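PDB 2YOC: pullulanase from Klebsiella oxytoca, which hydrolyses the alpha-1,6-glucosidic linkages of pullulan and related branched dextrins as a secreted, membrane-associated glycosyl hydrolase. Local coordinates for residues M412-H418 / V459-L465; S417-D421 / S542-G546; R420-W425 / D884-V889. All blocks are in the same frame, centred on the assembly; numbering follows the deposited sequence.

Interaction 1 (M412-H418 / V459-L465)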
# COMPACT_ATOMS: atom_id res chain seq x y z
N MSE B 412 -18.91 -30.52 5.41
CA MSE B 412 -18.04 -31.44 4.66
C MSE B 412 -16.62 -31.57 5.22
O MSE B 412 -15.87 -30.58 5.26
CB MSE B 412 -18.01 -31.05 3.18
CG MSE B 412 -17.64 -32.18 2.23
SE MSE B 412 -17.63 -31.58 0.34
CE MSE B 412 -19.59 -31.50 0.05
N THR B 413 -16.25 -32.81 5.64
CA THR B 413 -14.95 -33.17 6.19
C THR B 413 -14.41 -34.38 5.40
O THR B 413 -14.78 -35.53 5.66
CB THR B 413 -15.09 -33.36 7.72
OG1 THR B 413 -15.41 -32.09 8.28
CG2 THR B 413 -13.84 -33.83 8.38
N ILE B 414 -13.56 -34.09 4.41
CA ILE B 414 -13.01 -35.04 3.42
C ILE B 414 -11.75 -35.76 3.86
O ILE B 414 -10.84 -35.12 4.40
CB ILE B 414 -12.82 -34.39 2.01
CG1 ILE B 414 -14.00 -33.51 1.62
CG2 ILE B 414 -12.57 -35.44 0.95
CD1 ILE B 414 -13.68 -32.52 0.51
N HIS B 415 -11.70 -37.08 3.58
CA HIS B 415 -10.62 -38.02 3.82
C HIS B 415 -10.29 -38.58 2.44
O HIS B 415 -11.06 -39.39 1.91
CB HIS B 415 -11.11 -39.15 4.74
CG HIS B 415 -10.02 -39.93 5.41
ND1 HIS B 415 -9.30 -39.40 6.47
CD2 HIS B 415 -9.57 -41.19 5.16
CE1 HIS B 415 -8.43 -40.34 6.83
NE2 HIS B 415 -8.56 -41.44 6.08
N GLU B 416 -9.20 -38.11 1.83
CA GLU B 416 -8.77 -38.50 0.48
C GLU B 416 -7.98 -39.80 0.55
O GLU B 416 -6.80 -39.82 0.95
CB GLU B 416 -7.95 -37.37 -0.14
CG GLU B 416 -7.49 -37.60 -1.57
CD GLU B 416 -6.28 -36.80 -1.99
OE1 GLU B 416 -5.22 -36.90 -1.32
OE2 GLU B 416 -6.37 -36.09 -3.02
N SER B 417 -8.62 -40.88 0.12
CA SER B 417 -8.11 -42.25 0.14
C SER B 417 -7.79 -42.83 -1.27
O SER B 417 -8.24 -42.28 -2.28
CB SER B 417 -9.11 -43.14 0.87
OG SER B 417 -9.89 -42.37 1.78
N HIS B 418 -7.00 -43.95 -1.30
CA HIS B 418 -6.58 -44.70 -2.49
C HIS B 418 -6.81 -46.19 -2.18
O HIS B 418 -6.50 -46.63 -1.07
CB HIS B 418 -5.11 -44.41 -2.82
CG HIS B 418 -4.56 -45.13 -4.03
ND1 HIS B 418 -4.13 -46.44 -3.96
CD2 HIS B 418 -4.34 -44.67 -5.29
CE1 HIS B 418 -3.69 -46.74 -5.17
NE2 HIS B 418 -3.79 -45.71 -6.00
N VAL B 459 -15.68 -37.35 10.39
CA VAL B 459 -15.23 -37.35 9.00
C VAL B 459 -16.48 -37.71 8.17
O VAL B 459 -17.12 -38.73 8.42
CB VAL B 459 -14.00 -38.24 8.75
CG1 VAL B 459 -13.69 -38.34 7.27
CG2 VAL B 459 -12.78 -37.69 9.50
N THR B 460 -16.90 -36.81 7.30
CA THR B 460 -18.16 -36.96 6.58
C THR B 460 -18.04 -37.58 5.20
O THR B 460 -18.96 -38.26 4.75
CB THR B 460 -18.88 -35.60 6.52
OG1 THR B 460 -18.20 -34.74 5.60
CG2 THR B 460 -18.95 -34.91 7.88
N HIS B 461 -16.94 -37.30 4.49
CA HIS B 461 -16.77 -37.74 3.12
C HIS B 461 -15.51 -38.53 2.88
O HIS B 461 -14.47 -38.19 3.44
CB HIS B 461 -16.76 -36.50 2.18
CG HIS B 461 -18.09 -35.87 1.97
ND1 HIS B 461 -18.84 -35.40 3.02
CD2 HIS B 461 -18.72 -35.57 0.82
CE1 HIS B 461 -19.93 -34.89 2.48
NE2 HIS B 461 -19.89 -34.96 1.16
N VAL B 462 -15.59 -39.52 1.94
CA VAL B 462 -14.49 -40.32 1.43
C VAL B 462 -14.23 -39.86 -0.01
O VAL B 462 -15.14 -39.94 -0.84
CB VAL B 462 -14.74 -41.85 1.54
CG1 VAL B 462 -13.62 -42.66 0.86
CG2 VAL B 462 -14.90 -42.29 2.99
N GLU B 463 -12.99 -39.37 -0.32
CA GLU B 463 -12.60 -39.00 -1.68
C GLU B 463 -11.79 -40.15 -2.27
O GLU B 463 -10.82 -40.58 -1.65
CB GLU B 463 -11.82 -37.70 -1.76
CG GLU B 463 -11.44 -37.35 -3.19
CD GLU B 463 -11.10 -35.89 -3.42
OE1 GLU B 463 -11.74 -35.02 -2.77
OE2 GLU B 463 -10.20 -35.60 -4.24
N LEU B 464 -12.18 -40.66 -3.44
CA LEU B 464 -11.46 -41.76 -4.02
C LEU B 464 -10.59 -41.28 -5.14
O LEU B 464 -11.10 -40.84 -6.15
CB LEU B 464 -12.42 -42.86 -4.52
CG LEU B 464 -13.31 -43.56 -3.50
CD1 LEU B 464 -14.38 -44.30 -4.18
CD2 LEU B 464 -12.53 -44.51 -2.61
N LEU B 465 -9.25 -41.44 -4.97
CA LEU B 465 -8.19 -41.22 -5.98
C LEU B 465 -8.56 -42.14 -7.18
O LEU B 465 -9.19 -43.18 -6.92
CB LEU B 465 -6.84 -41.61 -5.38
CG LEU B 465 -5.79 -40.51 -5.30
CD1 LEU B 465 -6.09 -39.57 -4.17
CD2 LEU B 465 -4.41 -41.08 -5.11
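Thr413 N donates to Thr460 OG1 at 2.7 Å along an almost straight path, while Thr413 O accepts from both Thr460 N and His461 N, so the first residue of strand 413-417 is gripped by three bonds. Thr460 OG1 lies between its backbone N and carbonyl carbon (chi1 73°), turned to meet Thr413 N and, at 2.7 Å, His461 ND1, which, with the bond from His461 NE2 to Gln403 OE1, helps set the rotation of the imidazole. From here the strands run parallel: His415 N bonds His461 O, Glu463 N bonds His415 O at 2.9 Å, Ser417 N bonds Glu463 O, and Leu465 N closes the series on Ser417 O at 3.0 Å.

Selenomethionine Met412 lays CG over the face of the His461 ring, 3.5 Å from its centroid, with SE above the same ring. Ile414 CG2 meets Glu463 CB at 3.6 Å on the side that also carries the carboxylates of Glu416 and Glu463. These lie side by side, Glu416 OE2 and Glu463 OE2 being 4.0 Å apart; Glu416 OE2 is bonded to His821 ND1. Leu465 CD1 packs on Glu416 CD.

The pair forms the first two strands of the (beta/alpha)8 (TIM) barrel, flanked by strands 860-864 and 586-591, with helix 927-945 against His415 and Val459.

Interaction 2 (S417-D421 / S542-G546)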
# COMPACT_ATOMS: atom_id res chain seq x y z
N SER B 417 -8.62 -40.88 0.12
CA SER B 417 -8.11 -42.25 0.14
C SER B 417 -7.79 -42.83 -1.27
O SER B 417 -8.24 -42.28 -2.28
CB SER B 417 -9.11 -43.14 0.87
OG SER B 417 -9.89 -42.37 1.78
N HIS B 418 -7.00 -43.95 -1.30
CA HIS B 418 -6.58 -44.70 -2.49
C HIS B 418 -6.81 -46.19 -2.18
O HIS B 418 -6.50 -46.63 -1.07
CB HIS B 418 -5.11 -44.41 -2.82
CG HIS B 418 -4.56 -45.13 -4.03
ND1 HIS B 418 -4.13 -46.44 -3.96
CD2 HIS B 418 -4.34 -44.67 -5.29
CE1 HIS B 418 -3.69 -46.74 -5.17
NE2 HIS B 418 -3.79 -45.71 -6.00
N ILE B 419 -7.35 -46.96 -3.17
CA ILE B 419 -7.71 -48.38 -3.02
C ILE B 419 -6.60 -49.29 -2.48
O ILE B 419 -6.88 -50.14 -1.62
CB ILE B 419 -8.50 -48.95 -4.23
CG1 ILE B 419 -9.76 -48.09 -4.59
CG2 ILE B 419 -8.85 -50.43 -4.10
CD1 ILE B 419 -10.74 -47.80 -3.48
N ARG B 420 -5.36 -49.09 -2.93
CA ARG B 420 -4.23 -49.88 -2.44
C ARG B 420 -3.79 -49.33 -1.09
O ARG B 420 -3.75 -50.09 -0.11
CB ARG B 420 -3.08 -49.93 -3.46
CG ARG B 420 -3.42 -50.82 -4.65
CD ARG B 420 -2.19 -51.43 -5.31
NE ARG B 420 -1.45 -52.30 -4.39
CZ ARG B 420 -1.57 -53.62 -4.34
NH1 ARG B 420 -2.41 -54.25 -5.16
NH2 ARG B 420 -0.86 -54.33 -3.48
N ASP B 421 -3.60 -48.00 -0.99
CA ASP B 421 -3.23 -47.32 0.25
C ASP B 421 -4.08 -47.78 1.47
O ASP B 421 -3.55 -47.88 2.59
CB ASP B 421 -3.32 -45.78 0.07
CG ASP B 421 -2.22 -45.14 -0.76
OD1 ASP B 421 -1.25 -45.83 -1.10
OD2 ASP B 421 -2.32 -43.92 -1.05
N SER B 542 1.02 -53.12 -9.11
CA SER B 542 -0.41 -52.86 -9.21
C SER B 542 -0.70 -51.43 -8.70
O SER B 542 -1.86 -50.97 -8.65
CB SER B 542 -1.16 -53.89 -8.37
OG SER B 542 -1.00 -55.20 -8.90
N TYR B 543 0.40 -50.72 -8.34
CA TYR B 543 0.36 -49.38 -7.77
C TYR B 543 0.56 -48.20 -8.71
O TYR B 543 1.65 -47.97 -9.24
CB TYR B 543 1.29 -49.26 -6.54
CG TYR B 543 0.92 -48.08 -5.68
CD1 TYR B 543 1.27 -46.78 -6.05
CD2 TYR B 543 0.17 -48.25 -4.53
CE1 TYR B 543 0.85 -45.68 -5.31
CE2 TYR B 543 -0.25 -47.16 -3.77
CZ TYR B 543 0.09 -45.87 -4.16
OH TYR B 543 -0.33 -44.79 -3.42
N ASN B 544 -0.48 -47.40 -8.84
CA ASN B 544 -0.49 -46.12 -9.52
C ASN B 544 -1.67 -45.36 -8.95
O ASN B 544 -2.65 -45.98 -8.55
CB ASN B 544 -0.60 -46.23 -11.04
CG ASN B 544 -0.25 -44.91 -11.69
OD1 ASN B 544 -0.96 -43.90 -11.56
ND2 ASN B 544 0.90 -44.83 -12.32
N TRP B 545 -1.54 -44.02 -8.85
CA TRP B 545 -2.63 -43.17 -8.38
C TRP B 545 -3.79 -43.32 -9.38
O TRP B 545 -4.94 -43.57 -8.97
CB TRP B 545 -2.17 -41.73 -8.32
CG TRP B 545 -1.26 -41.40 -7.17
CD1 TRP B 545 -1.02 -42.15 -6.06
CD2 TRP B 545 -0.56 -40.16 -6.99
NE1 TRP B 545 -0.15 -41.48 -5.22
CE2 TRP B 545 0.14 -40.25 -5.76
CE3 TRP B 545 -0.41 -39.00 -7.77
CZ2 TRP B 545 0.96 -39.22 -5.28
CZ3 TRP B 545 0.43 -37.99 -7.31
CH2 TRP B 545 1.09 -38.10 -6.08
N GLY B 546 -3.45 -43.26 -10.68
CA GLY B 546 -4.36 -43.50 -11.79
C GLY B 546 -4.77 -42.31 -12.61
O GLY B 546 -5.76 -42.39 -13.33
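His418 NE2 donates to Asn544 O at 2.8 Å, with the oxygen close to the imidazole plane and the N-H pointing almost straight at it; seen from the acceptor, the donor stands above the carbonyl plane. Beside this bond the Tyr543 ring lies over one face of the imidazole in an offset stack, centroids 4.8 Å apart and planes 27° apart, its hydroxyl end over the centre of the smaller ring. Tyr543 OH donates to Asp421 OD1 at 2.7 Å, reaching the carboxylate on its syn side and somewhat out of its plane. The phenol end of Tyr543 is thus held twice, by the stack and by its hydrogen bond. Trp545 completes an aromatic cluster, its ring set obliquely to His418 and its CA near the imidazole edge.

His418 is also the N-cap of helix 419-423, the short helix that follows the first strand of the barrel. With CG anti to the backbone N (chi1 -180°), the imidazole is placed so that His418 ND1 accepts from Arg420 N at 3.1 Å and, weakly, from Asp421 N. Capping through ND1 while NE2 donates is consistent with a ring protonated on NE2.

Further out, the aliphatic part of Arg420 lies along the loop: Arg420 CB meets Tyr543 CD2 at 3.8 Å and Arg420 CD approaches Ser542 O at 3.4 Å, while its guanidinium continues to Asp884. Asp421 OD2 forms a salt bridge with Arg871, a second hold on the carboxylate that receives the phenol. On the loop side, where Ala538 and Asp541 bind calcium just upstream, Asn544 OD1 accepts from Gly546 N at 2.7 Å in an Asx turn that has Trp545 at its middle; the Trp545 indole meets His821 edge-to-face.

Interaction 3 (R420-W425 / D884-V889)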
# COMPACT_ATOMS: atom_id res chain seq x y z
N ARG B 420 -5.36 -49.09 -2.93
CA ARG B 420 -4.23 -49.88 -2.44
C ARG B 420 -3.79 -49.33 -1.09
O ARG B 420 -3.75 -50.09 -0.11
CB ARG B 420 -3.08 -49.93 -3.46
CG ARG B 420 -3.42 -50.82 -4.65
CD ARG B 420 -2.19 -51.43 -5.31
NE ARG B 420 -1.45 -52.30 -4.39
CZ ARG B 420 -1.57 -53.62 -4.34
NH1 ARG B 420 -2.41 -54.25 -5.16
NH2 ARG B 420 -0.86 -54.33 -3.48
N ASP B 421 -3.60 -48.00 -0.99
CA ASP B 421 -3.23 -47.32 0.25
C ASP B 421 -4.08 -47.78 1.47
O ASP B 421 -3.55 -47.88 2.59
CB ASP B 421 -3.32 -45.78 0.07
CG ASP B 421 -2.22 -45.14 -0.76
OD1 ASP B 421 -1.25 -45.83 -1.10
OD2 ASP B 421 -2.32 -43.92 -1.05
N LEU B 422 -5.38 -48.10 1.25
CA LEU B 422 -6.31 -48.53 2.29
C LEU B 422 -6.08 -49.97 2.79
O LEU B 422 -5.89 -50.17 4.00
CB LEU B 422 -7.78 -48.36 1.85
CG LEU B 422 -8.32 -46.96 1.69
CD1 LEU B 422 -9.65 -46.99 1.03
CD2 LEU B 422 -8.50 -46.29 3.01
N SER B 423 -6.11 -50.96 1.87
CA SER B 423 -6.01 -52.38 2.19
C SER B 423 -4.76 -53.18 1.76
O SER B 423 -4.73 -54.37 2.05
CB SER B 423 -7.25 -53.09 1.68
OG SER B 423 -7.41 -52.89 0.29
N ALA B 424 -3.76 -52.57 1.10
CA ALA B 424 -2.57 -53.30 0.65
C ALA B 424 -1.76 -53.94 1.78
O ALA B 424 -1.23 -55.05 1.61
CB ALA B 424 -1.66 -52.42 -0.19
N TRP B 425 -1.68 -53.24 2.94
CA TRP B 425 -0.91 -53.71 4.08
C TRP B 425 -1.76 -54.27 5.23
O TRP B 425 -1.19 -54.84 6.17
CB TRP B 425 0.04 -52.61 4.59
CG TRP B 425 1.03 -52.11 3.58
CD1 TRP B 425 0.86 -51.10 2.68
CD2 TRP B 425 2.38 -52.55 3.43
NE1 TRP B 425 2.01 -50.91 1.96
CE2 TRP B 425 2.95 -51.81 2.38
CE3 TRP B 425 3.14 -53.56 4.05
CZ2 TRP B 425 4.27 -52.02 1.94
CZ3 TRP B 425 4.43 -53.77 3.61
CH2 TRP B 425 4.99 -52.99 2.58
N ASP B 884 3.65 -49.75 -3.05
CA ASP B 884 3.18 -50.11 -1.72
C ASP B 884 4.19 -49.66 -0.65
O ASP B 884 3.77 -49.22 0.42
CB ASP B 884 2.94 -51.63 -1.62
CG ASP B 884 1.82 -52.19 -2.47
OD1 ASP B 884 0.76 -51.53 -2.58
OD2 ASP B 884 1.97 -53.34 -2.98
N TRP B 885 5.51 -49.76 -0.96
CA TRP B 885 6.57 -49.39 -0.04
C TRP B 885 6.47 -47.98 0.55
O TRP B 885 6.29 -47.85 1.76
CB TRP B 885 7.95 -49.62 -0.64
CG TRP B 885 9.04 -49.70 0.39
CD1 TRP B 885 10.00 -48.77 0.65
CD2 TRP B 885 9.25 -50.77 1.33
NE1 TRP B 885 10.81 -49.20 1.68
CE2 TRP B 885 10.38 -50.43 2.11
CE3 TRP B 885 8.60 -51.99 1.58
CZ2 TRP B 885 10.87 -51.26 3.12
CZ3 TRP B 885 9.09 -52.82 2.58
CH2 TRP B 885 10.20 -52.45 3.34
N PHE B 886 6.57 -46.95 -0.29
CA PHE B 886 6.53 -45.56 0.18
C PHE B 886 5.17 -45.03 0.61
O PHE B 886 5.10 -44.26 1.56
CB PHE B 886 7.25 -44.62 -0.79
CG PHE B 886 8.74 -44.87 -0.83
CD1 PHE B 886 9.58 -44.28 0.11
CD2 PHE B 886 9.29 -45.74 -1.76
CE1 PHE B 886 10.96 -44.54 0.10
CE2 PHE B 886 10.67 -46.00 -1.77
CZ PHE B 886 11.49 -45.40 -0.84
N ASN B 887 4.11 -45.47 -0.06
CA ASN B 887 2.73 -45.04 0.19
C ASN B 887 2.02 -45.90 1.23
O ASN B 887 0.79 -45.93 1.29
CB ASN B 887 1.98 -45.06 -1.13
CG ASN B 887 2.34 -43.93 -2.03
OD1 ASN B 887 1.74 -42.84 -1.96
ND2 ASN B 887 3.23 -44.20 -2.95
N ARG B 888 2.79 -46.55 2.08
CA ARG B 888 2.29 -47.44 3.12
C ARG B 888 1.62 -46.70 4.25
O ARG B 888 2.16 -45.72 4.78
CB ARG B 888 3.45 -48.30 3.65
CG ARG B 888 3.10 -49.20 4.79
CD ARG B 888 4.30 -49.99 5.23
NE ARG B 888 3.99 -50.76 6.43
CZ ARG B 888 4.31 -50.39 7.67
NH1 ARG B 888 4.99 -49.26 7.87
NH2 ARG B 888 3.96 -51.15 8.70
N VAL B 889 0.41 -47.18 4.61
CA VAL B 889 -0.38 -46.69 5.75
C VAL B 889 -0.61 -47.89 6.70
O VAL B 889 -1.44 -48.75 6.41
CB VAL B 889 -1.70 -45.98 5.36
CG1 VAL B 889 -2.40 -45.43 6.60
CG2 VAL B 889 -1.42 -44.85 4.39
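Trp425 lies with one face of its indole against the aliphatic chain of Arg888 and turns its pyrrole edge to Asp884. The contact joins the segment after the first strand of the (beta/alpha)8 barrel, around the short helix 419-423, to the one after its eighth, strand 860-864, where helix 883-886 lies. Arg888 is extended from CG to NE, with CG anti to the backbone N (chi1 176°), and crosses the indole at about a right angle. Arg888 CG sits 3.4 Å from the centroid of the five-membered ring of Trp425 as a CH-pi contact. The guanidinium stands nearly perpendicular to the indole, at 84°, and is at most weakly cation-pi bound; its NH1 goes to Asp895 in a salt bridge.

At the ring edge, Trp425 NE1 donates to Asp884 O at 2.9 Å from well above the carbonyl plane. Trp425 CH2 packs on Trp885 CE3 at 3.9 Å, the two side chains meeting obliquely.

The carboxylate of Asp884 meets Arg420 in a salt bridge whose two planes are 38° apart. Arg420 NH2 reaches Asp884 OD2 only weakly, at 3.0 Å. The straighter bond runs from Arg420 NE to Asp884 OD1, also 3.0 Å, where OD1 uses its syn lone pair and lies in the guanidinium plane.

In the fold
Helix 419-423 directly follows strand 413-417, so the three contacts succeed one another along a single piece of chain. Interaction 1 pairs the first two strands of the barrel, interaction 2 brings in the loop around 542-546, and interaction 3 reaches helix 883-886, its segments 459 residues apart at the closest ends. The centres of interactions 1 and 2 are about 14 Å apart, those of 2 and 3 about 8 Å. Leu465 CD2 packs on Trp545 CD1 at 3.7 Å between the first two, and Tyr543 OH probably bonds Asn887 OD1 between the last two. Interactions 2 and 3 thus gather sequence-distant parts at the C-terminal end of strand 413-417, just beyond interaction 1.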